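Local coordinates for putative 2,3,4,5-tetrahydropyridine-2-carboxylate N- succinyltransferase (Campylobacter jejuni, PDB 2RIJ), which probably catalyses the succinyl-CoA-dependent conversion of cyclic tetrahydrodipicolinate into acyclic N-succinyl-L-2-amino-6-oxopimelate, the first step of the succinylase route to lysine, at residues K86-F97 with I109-F119. Residues are numbered along the deposited sequence; the frame is centred on the assembly and turned at random. Where two conformers were deposited one is given.
Sequences KLEDIDFALSCF and IDLLKIIKDKF
Helix 87-96 and the 109-117 part of helix 107-117 run roughly antiparallel, at 144° between their directions, with axes 9.8 Å apart at closest approach. They form a helical hairpin in the N-terminal domain, away from the left-handed beta-helix of hexapeptide repeats. L94 and K116 each pack as a knob into a hole of four residues on the other helix. L94 slides antiparallel past L112 and lays CD2 against L112 CB. K116 reaches across the outer side of the hairpin. Its CG stands anti to the backbone N (chi1 -176°), and a bend at chi4 brings the ammonium to D91. The salt bridge from K116 NZ to D91 OD1 measures 2.9 Å and uses the syn lone pair of OD1. Deeper in, A93 CB meets L112 CD1 at 3.7 Å. L112 and I115 also touch I30 of strand 27-35, and A93 rests on I62 of helix 57-69. I115 further packs on M192 of a second subunit. An aromatic ring closes each end of the interface. The F119 ring has L87 CB over its face, 4.2 Å from the centroid. At the other end I109 CG1 sits over the centre of the F97 ring, 3.8 Å from its centroid, and L112 CD1 comes to the ring edge, 3.6 Å from F97 CE2.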
ATOM      1  N   LYS A  86     -66.000 -23.212  22.002  1.00 24.79           N
ATOM      2  CA  LYS A  86     -67.327 -22.888  22.513  1.00 25.22           C
ATOM      3  C   LYS A  86     -67.338 -23.083  24.030  1.00 24.32           C
ATOM      4  O   LYS A  86     -66.508 -23.826  24.570  1.00 22.77           O
ATOM      5  CB  LYS A  86     -68.358 -23.803  21.849  1.00 26.55           C
ATOM      6  CG  LYS A  86     -68.387 -23.611  20.356  1.00 27.77           C
ATOM      7  CD  LYS A  86     -69.455 -24.408  19.706  1.00 32.38           C
ATOM      8  CE  LYS A  86     -69.651 -23.926  18.298  1.00 37.23           C
ATOM      9  NZ  LYS A  86     -70.728 -24.648  17.599  1.00 56.31           N
ATOM     10  N   LEU A  87     -68.314 -22.482  24.709  1.00 24.88           N
ATOM     11  CA  LEU A  87     -68.429 -22.654  26.166  1.00 25.39           C
ATOM     12  C   LEU A  87     -68.524 -24.129  26.533  1.00 24.52           C
ATOM     13  O   LEU A  87     -67.935 -24.565  27.510  1.00 25.17           O
ATOM     14  CB  LEU A  87     -69.617 -21.900  26.750  1.00 27.02           C
ATOM     15  CG  LEU A  87     -69.712 -21.798  28.279  1.00 28.64           C
ATOM     16  CD1 LEU A  87     -68.432 -21.254  28.852  1.00 30.91           C
ATOM     17  CD2 LEU A  87     -70.967 -20.939  28.681  1.00 26.74           C
ATOM     18  N   GLU A  88     -69.272 -24.893  25.750  1.00 24.03           N
ATOM     19  CA  GLU A  88     -69.462 -26.313  26.017  1.00 27.59           C
ATOM     20  C   GLU A  88     -68.151 -27.085  26.057  1.00 23.67           C
ATOM     21  O   GLU A  88     -68.007 -28.048  26.830  1.00 22.63           O
ATOM     22  CB  GLU A  88     -70.425 -26.901  24.982  1.00 26.35           C
ATOM     23  CG  GLU A  88     -69.938 -26.929  23.569  1.00 33.22           C
ATOM     24  CD  GLU A  88     -71.064 -27.208  22.587  1.00 39.61           C
ATOM     25  OE1 GLU A  88     -71.478 -28.396  22.455  1.00 52.46           O
ATOM     26  OE2 GLU A  88     -71.544 -26.230  21.963  1.00 47.92           O
ATOM     27  N   ASP A  89     -67.188 -26.648  25.235  1.00 25.99           N
ATOM     28  CA  ASP A  89     -65.863 -27.257  25.173  1.00 24.23           C
ATOM     29  C   ASP A  89     -65.121 -27.021  26.481  1.00 24.15           C
ATOM     30  O   ASP A  89     -64.481 -27.932  27.018  1.00 23.22           O
ATOM     31  CB  ASP A  89     -65.048 -26.691  24.014  1.00 23.21           C
ATOM     32  CG  ASP A  89     -65.714 -26.877  22.651  1.00 25.75           C
ATOM     33  OD1 ASP A  89     -66.408 -27.905  22.406  1.00 25.54           O
ATOM     34  OD2 ASP A  89     -65.517 -25.965  21.814  1.00 22.04           O
ATOM     35  N   ILE A  90     -65.237 -25.803  27.001  1.00 24.76           N
ATOM     36  CA  ILE A  90     -64.576 -25.427  28.245  0.50 24.54           C
ATOM     37  C   ILE A  90     -65.206 -26.193  29.405  1.00 23.84           C
ATOM     38  O   ILE A  90     -64.497 -26.740  30.257  1.00 24.72           O
ATOM     39  CB  ILE A  90     -64.652 -23.896  28.468  0.50 25.58           C
ATOM     40  CG1 ILE A  90     -63.806 -23.183  27.404  0.50 26.65           C
ATOM     41  CG2 ILE A  90     -64.165 -23.552  29.844  0.50 22.43           C
ATOM     42  CD1 ILE A  90     -64.375 -21.873  26.912  0.50 24.13           C
ATOM     43  N   ASP A  91     -66.542 -26.253  29.428  1.00 22.98           N
ATOM     44  CA  ASP A  91     -67.254 -26.977  30.487  1.00 25.30           C
ATOM     45  C   ASP A  91     -66.975 -28.496  30.446  1.00 25.44           C
ATOM     46  O   ASP A  91     -66.786 -29.136  31.493  1.00 26.92           O
ATOM     47  CB  ASP A  91     -68.750 -26.700  30.399  1.00 27.52           C
ATOM     48  CG  ASP A  91     -69.110 -25.296  30.864  1.00 32.72           C
ATOM     49  OD1 ASP A  91     -68.412 -24.733  31.746  1.00 34.54           O
ATOM     50  OD2 ASP A  91     -70.111 -24.769  30.345  1.00 30.87           O
ATOM     51  N   PHE A  92     -66.897 -29.052  29.243  1.00 24.33           N
ATOM     52  CA  PHE A  92     -66.557 -30.441  29.083  1.00 23.84           C
ATOM     53  C   PHE A  92     -65.167 -30.684  29.674  1.00 24.37           C
ATOM     54  O   PHE A  92     -64.982 -31.635  30.419  1.00 24.25           O
ATOM     55  CB  PHE A  92     -66.547 -30.854  27.624  1.00 22.03           C
ATOM     56  CG  PHE A  92     -66.083 -32.269  27.412  1.00 27.32           C
ATOM     57  CD1 PHE A  92     -66.962 -33.316  27.548  1.00 32.32           C
ATOM     58  CD2 PHE A  92     -64.771 -32.552  27.102  1.00 23.74           C
ATOM     59  CE1 PHE A  92     -66.521 -34.637  27.379  1.00 33.82           C
ATOM     60  CE2 PHE A  92     -64.344 -33.837  26.941  1.00 33.27           C
ATOM     61  CZ  PHE A  92     -65.209 -34.876  27.078  1.00 27.71           C
ATOM     62  N   ALA A  93     -64.193 -29.850  29.303  1.00 24.71           N
ATOM     63  CA  ALA A  93     -62.801 -30.035  29.752  1.00 24.67           C
ATOM     64  C   ALA A  93     -62.727 -29.931  31.288  1.00 24.20           C
ATOM     65  O   ALA A  93     -62.160 -30.788  31.942  1.00 22.06           O
ATOM     66  CB  ALA A  93     -61.851 -29.000  29.052  1.00 20.81           C
ATOM     67  N   LEU A  94     -63.362 -28.910  31.861  1.00 25.71           N
ATOM     68  CA  LEU A  94     -63.369 -28.706  33.312  1.00 24.57           C
ATOM     69  C   LEU A  94     -64.032 -29.832  34.082  1.00 25.68           C
ATOM     70  O   LEU A  94     -63.641 -30.155  35.228  1.00 25.92           O
ATOM     71  CB  LEU A  94     -64.016 -27.380  33.667  1.00 23.39           C
ATOM     72  CG  LEU A  94     -63.107 -26.155  33.448  1.00 25.88           C
ATOM     73  CD1 LEU A  94     -63.931 -24.882  33.529  1.00 26.08           C
ATOM     74  CD2 LEU A  94     -61.912 -26.168  34.416  1.00 25.29           C
ATOM     75  N   SER A  95     -65.014 -30.473  33.468  1.00 27.13           N
ATOM     76  CA  SER A  95     -65.626 -31.627  34.100  1.00 30.04           C
ATOM     77  C   SER A  95     -64.685 -32.854  34.093  1.00 27.34           C
ATOM     78  O   SER A  95     -64.617 -33.581  35.085  1.00 27.32           O
ATOM     79  CB  SER A  95     -67.009 -31.926  33.504  1.00 33.50           C
ATOM     80  OG  SER A  95     -66.927 -32.550  32.247  1.00 45.26           O
ATOM     81  N   CYS A  96     -63.942 -33.065  33.000  1.00 27.97           N
ATOM     82  CA  CYS A  96     -62.924 -34.135  32.954  1.00 28.45           C
ATOM     83  C   CYS A  96     -61.827 -33.877  33.977  1.00 26.77           C
ATOM     84  O   CYS A  96     -61.259 -34.811  34.523  1.00 26.45           O
ATOM     85  CB  CYS A  96     -62.261 -34.209  31.585  1.00 24.94           C
ATOM     86  SG  CYS A  96     -63.366 -34.651  30.271  1.00 26.87           S
ATOM     87  N   PHE A  97     -61.563 -32.607  34.256  1.00 24.22           N
ATOM     88  CA  PHE A  97     -60.552 -32.242  35.246  1.00 23.66           C
ATOM     89  C   PHE A  97     -61.062 -32.169  36.687  1.00 24.89           C
ATOM     90  O   PHE A  97     -60.335 -31.728  37.579  1.00 22.32           O
ATOM     91  CB  PHE A  97     -59.968 -30.880  34.903  1.00 22.85           C
ATOM     92  CG  PHE A  97     -59.018 -30.882  33.724  1.00 23.21           C
ATOM     93  CD1 PHE A  97     -57.860 -31.667  33.735  1.00 25.90           C
ATOM     94  CD2 PHE A  97     -59.213 -30.002  32.657  1.00 29.39           C
ATOM     95  CE1 PHE A  97     -56.947 -31.609  32.687  1.00 26.65           C
ATOM     96  CE2 PHE A  97     -58.297 -29.960  31.587  1.00 30.46           C
ATOM     97  CZ  PHE A  97     -57.178 -30.764  31.610  1.00 23.74           C
ATOM     98  N   ILE A 109     -55.361 -26.109  33.647  1.00 26.08           N
ATOM     99  CA  ILE A 109     -56.688 -26.156  34.263  1.00 26.53           C
ATOM    100  C   ILE A 109     -57.053 -24.748  34.722  1.00 26.86           C
ATOM    101  O   ILE A 109     -58.143 -24.278  34.439  1.00 28.25           O
ATOM    102  CB  ILE A 109     -56.792 -27.136  35.439  1.00 27.02           C
ATOM    103  CG1 ILE A 109     -56.198 -28.502  35.064  1.00 26.30           C
ATOM    104  CG2 ILE A 109     -58.278 -27.286  35.833  1.00 24.07           C
ATOM    105  CD1 ILE A 109     -56.528 -29.688  36.059  1.00 27.09           C
ATOM    106  N   ASP A 110     -56.128 -24.054  35.386  1.00 28.20           N
ATOM    107  CA  ASP A 110     -56.371 -22.655  35.774  1.00 28.58           C
ATOM    108  C   ASP A 110     -56.770 -21.770  34.588  1.00 27.35           C
ATOM    109  O   ASP A 110     -57.576 -20.858  34.717  1.00 26.35           O
ATOM    110  CB  ASP A 110     -55.131 -22.034  36.431  1.00 30.59           C
ATOM    111  CG  ASP A 110     -54.701 -22.738  37.723  1.00 37.16           C
ATOM    112  OD1 ASP A 110     -55.551 -23.336  38.418  1.00 41.49           O
ATOM    113  OD2 ASP A 110     -53.481 -22.716  38.026  1.00 46.10           O
ATOM    114  N   LEU A 111     -56.127 -21.993  33.446  1.00 27.22           N
ATOM    115  CA  LEU A 111     -56.390 -21.204  32.256  1.00 26.28           C
ATOM    116  C   LEU A 111     -57.849 -21.400  31.821  1.00 23.61           C
ATOM    117  O   LEU A 111     -58.536 -20.438  31.502  1.00 25.28           O
ATOM    118  CB  LEU A 111     -55.414 -21.586  31.110  1.00 24.10           C
ATOM    119  CG  LEU A 111     -55.628 -20.745  29.824  1.00 27.69           C
ATOM    120  CD1 LEU A 111     -55.108 -19.310  30.061  1.00 23.62           C
ATOM    121  CD2 LEU A 111     -54.951 -21.398  28.633  1.00 26.98           C
ATOM    122  N   LEU A 112     -58.311 -22.657  31.805  1.00 23.77           N
ATOM    123  CA  LEU A 112     -59.715 -22.960  31.458  1.00 25.95           C
ATOM    124  C   LEU A 112     -60.723 -22.278  32.410  1.00 25.28           C
ATOM    125  O   LEU A 112     -61.729 -21.740  31.975  1.00 23.80           O
ATOM    126  CB  LEU A 112     -59.946 -24.475  31.458  1.00 26.01           C
ATOM    127  CG  LEU A 112     -59.316 -25.244  30.288  1.00 27.45           C
ATOM    128  CD1 LEU A 112     -59.368 -26.699  30.567  1.00 25.14           C
ATOM    129  CD2 LEU A 112     -59.985 -24.955  28.928  1.00 24.41           C
ATOM    130  N   LYS A 113     -60.425 -22.269  33.703  1.00 24.78           N
ATOM    131  CA  LYS A 113     -61.295 -21.568  34.653  1.00 25.63           C
ATOM    132  C   LYS A 113     -61.393 -20.107  34.245  1.00 25.15           C
ATOM    133  O   LYS A 113     -62.474 -19.511  34.267  1.00 25.86           O
ATOM    134  CB  LYS A 113     -60.745 -21.668  36.063  1.00 25.34           C
ATOM    135  CG  LYS A 113     -60.773 -23.049  36.622  1.00 25.43           C
ATOM    136  CD  LYS A 113     -60.059 -23.083  37.959  1.00 35.56           C
ATOM    137  CE  LYS A 113     -59.938 -24.505  38.470  1.00 37.71           C
ATOM    138  NZ  LYS A 113     -59.530 -24.548  39.900  1.00 39.08           N
ATOM    139  N   ILE A 114     -60.262 -19.526  33.865  1.00 25.91           N
ATOM    140  CA  ILE A 114     -60.219 -18.104  33.477  1.00 26.46           C
ATOM    141  C   ILE A 114     -60.987 -17.851  32.183  1.00 26.88           C
ATOM    142  O   ILE A 114     -61.764 -16.924  32.101  1.00 26.86           O
ATOM    143  CB  ILE A 114     -58.753 -17.578  33.354  1.00 26.93           C
ATOM    144  CG1 ILE A 114     -58.141 -17.382  34.741  1.00 29.31           C
ATOM    145  CG2 ILE A 114     -58.712 -16.226  32.609  1.00 25.67           C
ATOM    146  CD1 ILE A 114     -56.592 -17.414  34.808  1.00 27.90           C
ATOM    147  N   ILE A 115     -60.785 -18.708  31.185  1.00 27.81           N
ATOM    148  CA  ILE A 115     -61.466 -18.556  29.912  1.00 29.09           C
ATOM    149  C   ILE A 115     -62.986 -18.706  30.104  1.00 29.63           C
ATOM    150  O   ILE A 115     -63.749 -17.946  29.529  1.00 29.06           O
ATOM    151  CB  ILE A 115     -60.925 -19.559  28.879  1.00 31.00           C
ATOM    152  CG1 ILE A 115     -59.493 -19.173  28.480  1.00 30.57           C
ATOM    153  CG2 ILE A 115     -61.815 -19.627  27.633  1.00 26.65           C
ATOM    154  CD1 ILE A 115     -58.794 -20.288  27.700  1.00 31.77           C
ATOM    155  N   LYS A 116     -63.409 -19.661  30.927  1.00 28.31           N
ATOM    156  CA  LYS A 116     -64.857 -19.839  31.218  1.00 30.48           C
ATOM    157  C   LYS A 116     -65.418 -18.563  31.800  1.00 31.86           C
ATOM    158  O   LYS A 116     -66.409 -18.037  31.320  1.00 29.16           O
ATOM    159  CB  LYS A 116     -65.102 -20.960  32.212  1.00 30.22           C
ATOM    160  CG  LYS A 116     -66.606 -21.218  32.459  1.00 31.05           C
ATOM    161  CD  LYS A 116     -66.847 -22.164  33.598  1.00 30.36           C
ATOM    162  CE  LYS A 116     -68.348 -22.180  34.009  1.00 36.17           C
ATOM    163  NZ  LYS A 116     -69.371 -22.246  32.908  1.00 25.87           N
ATOM    164  N   ASP A 117     -64.754 -18.062  32.827  1.00 31.60           N
ATOM    165  CA  ASP A 117     -65.118 -16.779  33.414  1.00 32.22           C
ATOM    166  C   ASP A 117     -65.127 -15.583  32.449  1.00 32.57           C
ATOM    167  O   ASP A 117     -65.986 -14.709  32.569  1.00 34.54           O
ATOM    168  CB  ASP A 117     -64.209 -16.517  34.617  1.00 32.39           C
ATOM    169  CG  ASP A 117     -64.561 -15.231  35.350  1.00 45.18           C
ATOM    170  OD1 ASP A 117     -65.741 -15.066  35.702  1.00 60.66           O
ATOM    171  OD2 ASP A 117     -63.657 -14.393  35.575  1.00 52.12           O
ATOM    172  N   LYS A 118     -64.231 -15.538  31.466  1.00 30.24           N
ATOM    173  CA  LYS A 118     -64.195 -14.432  30.524  1.00 30.51           C
ATOM    174  C   LYS A 118     -64.676 -14.817  29.129  1.00 30.78           C
ATOM    175  O   LYS A 118     -64.312 -14.155  28.145  1.00 32.03           O
ATOM    176  CB  LYS A 118     -62.764 -13.883  30.408  1.00 32.35           C
ATOM    177  CG  LYS A 118     -62.027 -13.657  31.722  1.00 34.71           C
ATOM    178  CD  LYS A 118     -62.654 -12.525  32.471  1.00 44.90           C
ATOM    179  CE  LYS A 118     -61.794 -12.041  33.614  1.00 54.70           C
ATOM    180  NZ  LYS A 118     -62.528 -10.916  34.259  1.00 57.05           N
ATOM    181  N   PHE A 119     -65.487 -15.873  29.033  1.00 32.01           N
ATOM    182  CA  PHE A 119     -65.819 -16.456  27.740  1.00 30.29           C
ATOM    183  C   PHE A 119     -66.515 -15.458  26.863  1.00 32.58           C
ATOM    184  O   PHE A 119     -67.360 -14.700  27.333  1.00 34.62           O
ATOM    185  CB  PHE A 119     -66.695 -17.707  27.856  1.00 31.98           C
ATOM    186  CG  PHE A 119     -66.920 -18.362  26.540  1.00 29.94           C
ATOM    187  CD1 PHE A 119     -65.927 -19.151  25.980  1.00 32.04           C
ATOM    188  CD2 PHE A 119     -68.075 -18.122  25.817  1.00 33.16           C
ATOM    189  CE1 PHE A 119     -66.087 -19.705  24.731  1.00 30.32           C
ATOM    190  CE2 PHE A 119     -68.254 -18.665  24.566  1.00 30.38           C
ATOM    191  CZ  PHE A 119     -67.268 -19.461  24.021  1.00 34.57           C
TER